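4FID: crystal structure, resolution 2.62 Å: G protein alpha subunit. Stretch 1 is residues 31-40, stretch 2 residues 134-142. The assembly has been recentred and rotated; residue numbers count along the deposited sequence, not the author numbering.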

# COMPACT_ATOMS: atom_id res chain seq x y z
N GLY A 31 13.25 -14.51 -5.40
CA GLY A 31 12.71 -15.74 -5.96
C GLY A 31 11.20 -15.90 -5.78
O GLY A 31 10.67 -17.01 -5.84
N GLY A 32 10.51 -14.80 -5.54
CA GLY A 32 9.10 -14.92 -5.24
C GLY A 32 8.89 -15.70 -3.96
O GLY A 32 9.79 -15.84 -3.13
N PHE A 33 7.68 -16.20 -3.80
CA PHE A 33 7.30 -16.93 -2.60
C PHE A 33 6.93 -18.36 -2.96
O PHE A 33 6.08 -18.59 -3.82
CB PHE A 33 6.15 -16.24 -1.89
CG PHE A 33 6.48 -14.85 -1.44
CD1 PHE A 33 6.44 -13.77 -2.33
CD2 PHE A 33 6.85 -14.61 -0.12
CE1 PHE A 33 6.76 -12.49 -1.91
CE2 PHE A 33 7.16 -13.32 0.31
CZ PHE A 33 7.12 -12.27 -0.59
N PRO A 34 7.60 -19.32 -2.31
CA PRO A 34 7.34 -20.74 -2.50
C PRO A 34 6.02 -21.17 -1.88
O PRO A 34 5.51 -20.53 -0.97
CB PRO A 34 8.51 -21.42 -1.79
CG PRO A 34 9.04 -20.39 -0.85
CD PRO A 34 8.80 -19.07 -1.50
N GLU A 35 5.48 -22.26 -2.39
CA GLU A 35 4.17 -22.72 -1.98
C GLU A 35 3.96 -22.74 -0.48
O GLU A 35 2.89 -22.36 -0.01
CB GLU A 35 3.86 -24.09 -2.58
CG GLU A 35 2.45 -24.59 -2.27
CD GLU A 35 2.17 -25.96 -2.84
OE1 GLU A 35 3.06 -26.54 -3.50
OE2 GLU A 35 1.05 -26.47 -2.61
N GLN A 36 4.94 -23.19 0.30
CA GLN A 36 4.71 -23.31 1.74
C GLN A 36 4.63 -21.96 2.45
O GLN A 36 3.90 -21.82 3.43
CB GLN A 36 5.69 -24.26 2.45
CG GLN A 36 7.14 -23.90 2.31
CD GLN A 36 7.80 -24.62 1.15
OE1 GLN A 36 7.46 -25.77 0.84
NE2 GLN A 36 8.76 -23.96 0.50
N GLU A 37 5.37 -20.97 1.95
CA GLU A 37 5.27 -19.62 2.49
C GLU A 37 3.91 -19.01 2.15
O GLU A 37 3.21 -18.47 3.01
CB GLU A 37 6.40 -18.74 1.96
CG GLU A 37 6.48 -17.37 2.60
CD GLU A 37 7.88 -16.77 2.51
OE1 GLU A 37 8.78 -17.42 1.92
OE2 GLU A 37 8.08 -15.65 3.03
N ARG A 38 3.52 -19.13 0.89
CA ARG A 38 2.21 -18.69 0.45
C ARG A 38 1.05 -19.30 1.25
O ARG A 38 0.10 -18.61 1.61
CB ARG A 38 2.03 -18.99 -1.04
CG ARG A 38 2.67 -17.98 -1.96
CD ARG A 38 2.24 -18.23 -3.37
NE ARG A 38 3.19 -19.12 -3.99
CZ ARG A 38 2.89 -20.32 -4.46
NH1 ARG A 38 1.64 -20.77 -4.41
NH2 ARG A 38 3.85 -21.07 -4.99
N ALA A 39 1.11 -20.60 1.53
CA ALA A 39 -0.02 -21.27 2.18
C ALA A 39 -0.28 -20.74 3.58
O ALA A 39 -1.39 -20.88 4.09
CB ALA A 39 0.16 -22.81 2.19
N THR A 40 0.71 -20.13 4.21
CA THR A 40 0.49 -19.49 5.51
C THR A 40 -0.53 -18.33 5.48
O THR A 40 -1.08 -17.95 6.51
CB THR A 40 1.80 -18.94 6.11
OG1 THR A 40 2.11 -17.67 5.51
CG2 THR A 40 2.95 -19.91 5.88
N TYR A 134 -7.65 -24.73 -2.06
CA TYR A 134 -7.09 -23.43 -2.43
C TYR A 134 -5.78 -23.10 -1.73
O TYR A 134 -5.70 -23.11 -0.51
CB TYR A 134 -8.14 -22.31 -2.18
CG TYR A 134 -7.56 -20.92 -2.03
CD1 TYR A 134 -6.97 -20.28 -3.11
CD2 TYR A 134 -7.61 -20.24 -0.80
CE1 TYR A 134 -6.43 -19.01 -2.99
CE2 TYR A 134 -7.07 -18.95 -0.67
CZ TYR A 134 -6.48 -18.35 -1.77
OH TYR A 134 -5.95 -17.10 -1.71
N VAL A 135 -4.76 -22.80 -2.52
CA VAL A 135 -3.51 -22.26 -2.00
C VAL A 135 -3.30 -20.89 -2.64
O VAL A 135 -3.41 -20.75 -3.87
CB VAL A 135 -2.29 -23.24 -2.20
CG1 VAL A 135 -2.26 -23.81 -3.60
CG2 VAL A 135 -0.97 -22.57 -1.89
N PRO A 136 -3.06 -19.85 -1.82
CA PRO A 136 -2.88 -18.48 -2.32
C PRO A 136 -1.78 -18.38 -3.35
O PRO A 136 -0.77 -19.06 -3.25
CB PRO A 136 -2.50 -17.70 -1.05
CG PRO A 136 -3.16 -18.42 0.05
CD PRO A 136 -3.05 -19.89 -0.35
N THR A 137 -1.99 -17.53 -4.35
CA THR A 137 -0.98 -17.24 -5.35
C THR A 137 -0.19 -15.99 -4.95
O THR A 137 -0.59 -15.26 -4.05
CB THR A 137 -1.65 -16.96 -6.69
OG1 THR A 137 -2.32 -15.68 -6.63
CG2 THR A 137 -2.65 -18.02 -7.02
N GLU A 138 0.92 -15.73 -5.63
CA GLU A 138 1.70 -14.52 -5.36
C GLU A 138 0.86 -13.28 -5.57
O GLU A 138 1.06 -12.26 -4.89
CB GLU A 138 2.95 -14.46 -6.21
CG GLU A 138 3.97 -15.55 -5.85
CD GLU A 138 5.26 -15.45 -6.64
OE1 GLU A 138 6.33 -15.75 -6.09
OE2 GLU A 138 5.20 -15.07 -7.83
N GLU A 139 -0.11 -13.36 -6.48
CA GLU A 139 -0.94 -12.19 -6.75
C GLU A 139 -1.89 -11.93 -5.55
O GLU A 139 -2.09 -10.79 -5.13
CB GLU A 139 -1.66 -12.33 -8.10
CG GLU A 139 -2.23 -11.04 -8.70
CD GLU A 139 -1.15 -10.02 -9.03
OE1 GLU A 139 -0.14 -10.41 -9.66
OE2 GLU A 139 -1.31 -8.83 -8.67
N ASP A 140 -2.43 -12.99 -4.97
CA ASP A 140 -3.21 -12.84 -3.75
C ASP A 140 -2.39 -12.15 -2.67
O ASP A 140 -2.88 -11.26 -1.99
CB ASP A 140 -3.71 -14.21 -3.25
CG ASP A 140 -4.66 -14.89 -4.24
OD1 ASP A 140 -5.19 -14.16 -5.11
OD2 ASP A 140 -4.87 -16.13 -4.17
N LEU A 141 -1.13 -12.55 -2.50
CA LEU A 141 -0.30 -11.97 -1.45
C LEU A 141 -0.05 -10.49 -1.69
O LEU A 141 0.08 -9.72 -0.72
CB LEU A 141 1.04 -12.70 -1.34
CG LEU A 141 1.26 -13.81 -0.31
CD1 LEU A 141 0.12 -14.84 -0.34
CD2 LEU A 141 2.63 -14.49 -0.54
N ILE A 142 0.04 -10.09 -2.96
CA ILE A 142 0.21 -8.69 -3.32
C ILE A 142 -1.00 -7.87 -2.85
O ILE A 142 -0.85 -6.78 -2.31
CB ILE A 142 0.35 -8.48 -4.85
CG1 ILE A 142 1.70 -9.00 -5.36
CG2 ILE A 142 0.08 -6.99 -5.24
CD1 ILE A 142 2.86 -8.36 -4.69

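Two helix starts meet in this contact. In stretch 1 a short helix begins at Glu35, with Pro34 at the N-cap. In stretch 2 a helix begins at Glu138, with Thr137 at the N-cap, and continues beyond the stretch. The closest pair of CA atoms is Ala39 CA and Val135 CA, 5.5 Å apart. Arg38 CA is 5.8 Å from Pro136 CA, and Phe33 CA is 6.7 Å from Glu138 CA. As stretch 1 runs forward, its partners in stretch 2 therefore run backward. The two stretches together bury 446 Å².

Arg38 covers the most surface. Its CA-to-CB bond points toward stretch 2, and its side chain lies along the turn that leads into the second helix. Arg38 NH1 donates a nearly straight hydrogen bond to Pro136 O, at 3.2 Å. This carbonyl sits near the plane of the guanidinium, at its edge, where the N-H bonds point. Arg38 NE turns back to its own stretch and donates to Phe33 O at 2.9 Å. One guanidinium thus ties the residue before Pro34 to the loop before the second helix. The aliphatic part also packs: Arg38 CG is 3.8 Å from Leu141 CD2, and Arg38 CD is 4.0 Å from Glu138 CG.

Glu138 is the second anchor. Its CA-to-CB bond points sideways, but the extended side chain brings the carboxylate to stretch 1. OE1 accepts a hydrogen bond from the backbone amide of Phe33, with Phe33 N and Glu138 OE1 2.7 Å apart. Glu138 OE1 also lies 3.0 Å from Gly32 CA. An ideal CB on Gly32 would fall 2.1 Å from Glu138 OE1, a clash. The positive phi of Gly32 also favours glycine.

Leu141, one helical turn after Glu138, supplies one apolar contact. Leu141 CD2 lies over one face of the Phe33 ring, 4.0 Å from Phe33 CG. This methyl therefore touches both the ring and the aliphatic part of Arg38.

Val135 closes the other end of the contact. Val135 CG2 is 4.2 Å from Ala39 CB and 4.0 Å from Glu35 CG, so it meets the carbon part of the glutamate.

The second helix start is held by its own bonds. Thr137 OG1 accepts from Asp140 N at 3.2 Å and, more weakly, from Glu139 N at 3.2 Å. In return, Thr137 N donates to Asp140 OD2, also at 3.2 Å. These bonds brace the turn next to Pro136 O and Glu138, the two acceptor residues of the contact.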